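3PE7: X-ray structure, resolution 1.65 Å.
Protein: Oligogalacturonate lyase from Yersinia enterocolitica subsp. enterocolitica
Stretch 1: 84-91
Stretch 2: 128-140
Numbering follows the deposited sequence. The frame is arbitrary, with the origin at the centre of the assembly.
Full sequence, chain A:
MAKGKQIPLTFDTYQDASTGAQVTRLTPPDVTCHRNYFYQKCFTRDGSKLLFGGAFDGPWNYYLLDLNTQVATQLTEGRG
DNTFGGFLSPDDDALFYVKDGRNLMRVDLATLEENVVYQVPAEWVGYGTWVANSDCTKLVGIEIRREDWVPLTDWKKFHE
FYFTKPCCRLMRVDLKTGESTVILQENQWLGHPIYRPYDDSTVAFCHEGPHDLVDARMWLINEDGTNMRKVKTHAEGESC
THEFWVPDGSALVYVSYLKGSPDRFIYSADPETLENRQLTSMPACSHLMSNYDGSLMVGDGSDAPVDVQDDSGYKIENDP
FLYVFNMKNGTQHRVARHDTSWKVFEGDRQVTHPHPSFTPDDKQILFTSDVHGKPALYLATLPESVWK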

ATOM      1  N   PHE A  84       5.757   4.707   5.188  1.00  9.10           N
ATOM      2  CA  PHE A  84       4.697   3.914   4.578  1.00  9.14           C
ATOM      3  C   PHE A  84       4.992   3.552   3.132  1.00  9.12           C
ATOM      4  O   PHE A  84       4.686   2.445   2.689  1.00  8.35           O
ATOM      5  CB  PHE A  84       3.348   4.654   4.663  1.00  8.10           C
ATOM      6  CG  PHE A  84       2.836   4.757   6.070  1.00  9.51           C
ATOM      7  CD1 PHE A  84       3.339   5.745   6.932  1.00 10.44           C
ATOM      8  CD2 PHE A  84       1.891   3.857   6.546  1.00  9.88           C
ATOM      9  CE1 PHE A  84       2.877   5.832   8.238  1.00 10.92           C
ATOM     10  CE2 PHE A  84       1.428   3.938   7.842  1.00 10.26           C
ATOM     11  CZ  PHE A  84       1.919   4.917   8.684  1.00 10.79           C
ATOM     12  N   GLY A  85       5.581   4.493   2.401  1.00  9.32           N
ATOM     13  CA  GLY A  85       5.729   4.331   0.956  1.00  9.79           C
ATOM     14  C   GLY A  85       6.917   3.489   0.521  1.00  9.78           C
ATOM     15  O   GLY A  85       7.064   3.219  -0.676  1.00 10.95           O
ATOM     16  N   GLY A  86       7.762   3.094   1.469  1.00 10.11           N
ATOM     17  CA  GLY A  86       9.053   2.469   1.148  1.00 10.03           C
ATOM     18  C   GLY A  86       8.903   1.052   0.648  1.00 10.49           C
ATOM     19  O   GLY A  86       7.939   0.374   0.981  1.00 11.25           O
ATOM     20  N   PHE A  87       9.871   0.615  -0.156  1.00  9.79           N
ATOM     21  CA  PHE A  87       9.847  -0.742  -0.699  1.00 10.20           C
ATOM     22  C   PHE A  87      11.258  -1.291  -0.879  1.00 10.78           C
ATOM     23  O   PHE A  87      12.233  -0.545  -1.027  1.00 10.85           O
ATOM     24  CB  PHE A  87       9.071  -0.785  -2.015  1.00 10.30           C
ATOM     25  CG  PHE A  87       9.660   0.066  -3.115  1.00 10.38           C
ATOM     26  CD1 PHE A  87      10.558  -0.482  -4.032  1.00 11.21           C
ATOM     27  CD2 PHE A  87       9.301   1.407  -3.243  1.00 12.34           C
ATOM     28  CE1 PHE A  87      11.102   0.316  -5.074  1.00 11.33           C
ATOM     29  CE2 PHE A  87       9.827   2.213  -4.282  1.00 11.00           C
ATOM     30  CZ  PHE A  87      10.726   1.675  -5.193  1.00 11.67           C
ATOM     31  N   LEU A  88      11.358  -2.609  -0.845  1.00 10.46           N
ATOM     32  CA  LEU A  88      12.605  -3.303  -1.151  1.00 10.60           C
ATOM     33  C   LEU A  88      12.733  -3.499  -2.654  1.00 10.60           C
ATOM     34  O   LEU A  88      11.743  -3.701  -3.363  1.00 10.72           O
ATOM     35  CB  LEU A  88      12.629  -4.673  -0.459  1.00  9.97           C
ATOM     36  CG  LEU A  88      12.558  -4.640   1.071  1.00 11.32           C
ATOM     37  CD1 LEU A  88      12.545  -6.103   1.630  1.00 12.46           C
ATOM     38  CD2 LEU A  88      13.712  -3.806   1.618  1.00 13.43           C
ATOM     39  N   SER A  89      13.975  -3.465  -3.137  1.00 10.48           N
ATOM     40  CA  SER A  89      14.234  -3.748  -4.542  1.00 11.40           C
ATOM     41  C   SER A  89      13.972  -5.241  -4.833  1.00 11.93           C
ATOM     42  O   SER A  89      13.982  -6.060  -3.904  1.00 12.38           O
ATOM     43  CB  SER A  89      15.696  -3.405  -4.874  1.00 11.63           C
ATOM     44  OG  SER A  89      16.593  -4.132  -4.048  1.00 11.90           O
ATOM     45  N   PRO A  90      13.789  -5.600  -6.116  1.00 12.91           N
ATOM     46  CA  PRO A  90      13.600  -7.027  -6.452  1.00 13.40           C
ATOM     47  C   PRO A  90      14.694  -7.941  -5.917  1.00 14.18           C
ATOM     48  O   PRO A  90      14.394  -9.037  -5.406  1.00 13.90           O
ATOM     49  CB  PRO A  90      13.556  -7.032  -7.994  1.00 14.09           C
ATOM     50  CG  PRO A  90      13.014  -5.681  -8.364  1.00 14.23           C
ATOM     51  CD  PRO A  90      13.554  -4.723  -7.281  1.00 13.28           C
ATOM     52  N   ASP A  91      15.948  -7.482  -5.979  1.00 14.38           N
ATOM     53  CA  ASP A  91      17.080  -8.295  -5.554  1.00 16.05           C
ATOM     54  C   ASP A  91      17.347  -8.286  -4.041  1.00 15.48           C
ATOM     55  O   ASP A  91      18.327  -8.859  -3.570  1.00 15.27           O
ATOM     56  CB  ASP A  91      18.345  -7.917  -6.360  1.00 17.20           C
ATOM     57  CG  ASP A  91      18.239  -8.300  -7.831  1.00 22.71           C
ATOM     58  OD1 ASP A  91      17.473  -9.241  -8.169  1.00 28.54           O
ATOM     59  OD2 ASP A  91      18.932  -7.664  -8.664  1.00 26.73           O
TER
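Stretch 2, residues 128-140: GTWVANSDCTKLV

Stretch 2 packs against stretch 1 as a strand, a tight turn and a returning strand, with no direct hydrogen bond between the two; the contact consists largely of van der Waals packing, with one bridging water, and buries 328 Å² summed over both sides. The first leg runs the same general way as stretch 1, starting with T129 near G85 (CA of T129 to CA of G85, 5.3 Å); the turn that follows brings C136 near S89 (CA of C136 to CA of S89, 6.5 Å). G128 stands clear of stretch 1; its positive phi (71°) is a conformation glycine adopts readily, and the chain turns a corner here. T129 is extended (phi/psi -105/135) and points toward stretch 1, its chi1 in the m well, with CG2 3.7 Å from O of G85. A CB on G85 would lie tight against that methyl, 3.4 Å from CG2 of T129, so the absence of a side chain leaves room for the threonine. W130 contributes its backbone: its O lies 3.9 Å from CE2 of F87, while the indole leads away. Water 1 bridges the two stretches here, donating to O of G85 and to O of W130, each at 2.9 Å from the water oxygen. V131 points away and pairs with V140 through two backbone hydrogen bonds (N of V131 to O of V140 and N of V140 to O of V131, both 2.9 Å), which tie the outgoing leg to the returning one. A132 turns its methyl back toward stretch 1, CB 3.7 Å from CZ of F87. From N133 to C136 the chain makes a type I turn, closed by N of C136 donating to O of N133 at 3.0 Å. The N133 side chain braces the loop from within: OD1 accepts from N of T137 (2.8 Å) and N of K138 (3.0 Å), and ND2 donates to OG1 of T137 (3.0 Å). S134 points its side chain away and offers its carbonyl instead, O lying 3.4 Å from CG of P90. C136, with positive phi and psi (56/51), points toward stretch 1 and touches two residues there: CB is 3.3 Å from CD of P90, and SG lies 4.0 Å from CE1 of F87, at the edge of the ring. T137 and K138 are out of reach as the chain starts back. L139 sets off sideways, yet its end comes nearer, bringing CD2 to 3.7 Å from CZ of F87, also at the ring edge.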

ATOM      1  N   GLY A 128       1.512  11.493  -2.525  1.00 15.39           N
ATOM      2  CA  GLY A 128       1.350  10.034  -2.478  1.00 14.99           C
ATOM      3  C   GLY A 128       2.644   9.247  -2.622  1.00 14.98           C
ATOM      4  O   GLY A 128       3.743   9.737  -2.307  1.00 15.47           O
ATOM      5  N   THR A 129       2.509   8.016  -3.114  1.00 13.90           N
ATOM      6  CA  THR A 129       3.580   7.029  -3.074  1.00 13.12           C
ATOM      7  C   THR A 129       4.222   6.857  -4.459  1.00 12.36           C
ATOM      8  O   THR A 129       3.518   6.764  -5.446  1.00 12.87           O
ATOM      9  CB  THR A 129       3.028   5.672  -2.573  1.00 13.36           C
ATOM     10  OG1 THR A 129       2.426   5.863  -1.274  1.00 13.21           O
ATOM     11  CG2 THR A 129       4.135   4.644  -2.443  1.00 13.20           C
ATOM     12  N   TRP A 130       5.548   6.831  -4.502  1.00 12.88           N
ATOM     13  CA  TRP A 130       6.273   6.526  -5.750  1.00 12.50           C
ATOM     14  C   TRP A 130       6.317   5.011  -5.920  1.00 12.58           C
ATOM     15  O   TRP A 130       6.633   4.287  -4.957  1.00 12.84           O
ATOM     16  CB  TRP A 130       7.689   7.096  -5.687  1.00 13.55           C
ATOM     17  CG  TRP A 130       7.694   8.577  -5.672  1.00 14.61           C
ATOM     18  CD1 TRP A 130       7.525   9.386  -4.587  1.00 19.22           C
ATOM     19  CD2 TRP A 130       7.843   9.445  -6.804  1.00 16.60           C
ATOM     20  NE1 TRP A 130       7.570  10.716  -4.971  1.00 20.67           N
ATOM     21  CE2 TRP A 130       7.764  10.776  -6.328  1.00 18.38           C
ATOM     22  CE3 TRP A 130       8.030   9.228  -8.176  1.00 15.88           C
ATOM     23  CZ2 TRP A 130       7.883  11.890  -7.180  1.00 18.06           C
ATOM     24  CZ3 TRP A 130       8.140  10.338  -9.025  1.00 16.38           C
ATOM     25  CH2 TRP A 130       8.071  11.649  -8.521  1.00 16.91           C
ATOM     26  N   VAL A 131       6.014   4.520  -7.128  1.00 12.13           N
ATOM     27  CA  VAL A 131       5.914   3.061  -7.349  1.00 12.42           C
ATOM     28  C   VAL A 131       6.840   2.655  -8.488  1.00 12.17           C
ATOM     29  O   VAL A 131       6.843   3.293  -9.535  1.00 12.17           O
ATOM     30  CB  VAL A 131       4.448   2.644  -7.680  1.00 12.67           C
ATOM     31  CG1 VAL A 131       4.371   1.183  -8.184  1.00 13.25           C
ATOM     32  CG2 VAL A 131       3.568   2.837  -6.457  1.00 13.11           C
ATOM     33  N   ALA A 132       7.619   1.597  -8.272  1.00 12.13           N
ATOM     34  CA  ALA A 132       8.589   1.165  -9.283  1.00 12.25           C
ATOM     35  C   ALA A 132       7.977   0.226 -10.305  1.00 11.90           C
ATOM     36  O   ALA A 132       6.953  -0.411 -10.062  1.00 11.34           O
ATOM     37  CB  ALA A 132       9.795   0.504  -8.620  1.00 11.67           C
ATOM     38  N   ASN A 133       8.622   0.153 -11.467  1.00 11.91           N
ATOM     39  CA  ASN A 133       8.357  -0.925 -12.410  1.00 11.39           C
ATOM     40  C   ASN A 133       8.949  -2.252 -11.898  1.00 11.60           C
ATOM     41  O   ASN A 133       9.711  -2.272 -10.933  1.00 11.02           O
ATOM     42  CB  ASN A 133       8.904  -0.543 -13.798  1.00 11.86           C
ATOM     43  CG  ASN A 133      10.431  -0.436 -13.833  1.00 11.01           C
ATOM     44  OD1 ASN A 133      11.080  -0.236 -12.819  1.00 10.35           O
ATOM     45  ND2 ASN A 133      11.001  -0.589 -15.023  1.00 11.48           N
ATOM     46  N   SER A 134       8.579  -3.368 -12.519  1.00 11.66           N
ATOM     47  CA  SER A 134       9.029  -4.668 -12.024  1.00 12.25           C
ATOM     48  C   SER A 134      10.549  -4.809 -12.033  1.00 12.17           C
ATOM     49  O   SER A 134      11.129  -5.415 -11.127  1.00 12.59           O
ATOM     50  CB  SER A 134       8.385  -5.792 -12.832  1.00 11.83           C
ATOM     51  OG  SER A 134       6.985  -5.823 -12.614  1.00 13.95           O
ATOM     52  N   ASP A 135      11.186  -4.227 -13.058  1.00 13.37           N
ATOM     53  CA  ASP A 135      12.637  -4.239 -13.186  1.00 13.90           C
ATOM     54  C   ASP A 135      13.376  -3.345 -12.172  1.00 13.80           C
ATOM     55  O   ASP A 135      14.598  -3.456 -12.003  1.00 14.18           O
ATOM     56  CB  ASP A 135      13.040  -3.885 -14.625  1.00 13.96           C
ATOM     57  CG  ASP A 135      12.782  -5.027 -15.603  1.00 17.01           C
ATOM     58  OD1 ASP A 135      12.709  -6.194 -15.163  1.00 17.82           O
ATOM     59  OD2 ASP A 135      12.662  -4.753 -16.815  1.00 17.19           O
ATOM     60  N   CYS A 136      12.620  -2.470 -11.509  1.00 13.80           N
ATOM     61  CA  CYS A 136      13.143  -1.476 -10.557  1.00 12.97           C
ATOM     62  C   CYS A 136      14.203  -0.596 -11.233  1.00 13.09           C
ATOM     63  O   CYS A 136      15.319  -0.437 -10.725  1.00 13.40           O
ATOM     64  CB  CYS A 136      13.649  -2.139  -9.269  1.00 13.76           C
ATOM     65  SG  CYS A 136      13.694  -1.011  -7.851  1.00 14.35           S
ATOM     66  N   THR A 137      13.828  -0.055 -12.394  1.00 12.91           N
ATOM     67  CA  THR A 137      14.674   0.879 -13.134  1.00 13.92           C
ATOM     68  C   THR A 137      14.012   2.238 -13.319  1.00 14.21           C
ATOM     69  O   THR A 137      14.689   3.218 -13.693  1.00 14.01           O
ATOM     70  CB  THR A 137      15.075   0.313 -14.529  1.00 13.96           C
ATOM     71  OG1 THR A 137      13.894   0.031 -15.307  1.00 14.94           O
ATOM     72  CG2 THR A 137      15.940  -0.921 -14.388  1.00 14.98           C
ATOM     73  N   LYS A 138      12.700   2.298 -13.054  1.00 13.60           N
ATOM     74  CA  LYS A 138      11.879   3.507 -13.229  1.00 13.93           C
ATOM     75  C   LYS A 138      10.843   3.611 -12.103  1.00 14.38           C
ATOM     76  O   LYS A 138      10.453   2.599 -11.537  1.00 14.13           O
ATOM     77  CB  LYS A 138      11.138   3.498 -14.569  1.00 14.05           C
ATOM     78  CG  LYS A 138      12.045   3.675 -15.803  1.00 14.96           C
ATOM     79  CD  LYS A 138      11.274   3.488 -17.089  1.00 15.60           C
ATOM     80  CE  LYS A 138      11.069   2.013 -17.369  1.00 15.79           C
ATOM     81  NZ  LYS A 138      10.506   1.749 -18.736  1.00 16.05           N
ATOM     82  N   LEU A 139      10.420   4.839 -11.798  1.00 14.12           N
ATOM     83  CA  LEU A 139       9.352   5.100 -10.821  1.00 14.46           C
ATOM     84  C   LEU A 139       8.283   5.972 -11.437  1.00 13.95           C
ATOM     85  O   LEU A 139       8.582   6.810 -12.294  1.00 14.26           O
ATOM     86  CB  LEU A 139       9.900   5.876  -9.623  1.00 15.28           C
ATOM     87  CG  LEU A 139      10.973   5.343  -8.695  1.00 16.48           C
ATOM     88  CD1 LEU A 139      11.248   6.439  -7.672  1.00 17.72           C
ATOM     89  CD2 LEU A 139      10.532   4.067  -7.998  1.00 17.70           C
ATOM     90  N   VAL A 140       7.035   5.765 -11.019  1.00 12.95           N
ATOM     91  CA  VAL A 140       5.975   6.738 -11.289  1.00 12.41           C
ATOM     92  C   VAL A 140       5.483   7.356  -9.975  1.00 12.91           C
ATOM     93  O   VAL A 140       5.472   6.699  -8.931  1.00 12.58           O
ATOM     94  CB  VAL A 140       4.785   6.184 -12.112  1.00 12.83           C
ATOM     95  CG1 VAL A 140       5.181   6.058 -13.591  1.00 12.80           C
ATOM     96  CG2 VAL A 140       4.276   4.840 -11.566  1.00 11.04           C
TER
HETATM   97  O   HOH W   1       8.273   4.946  -2.598  1.00 21.38           O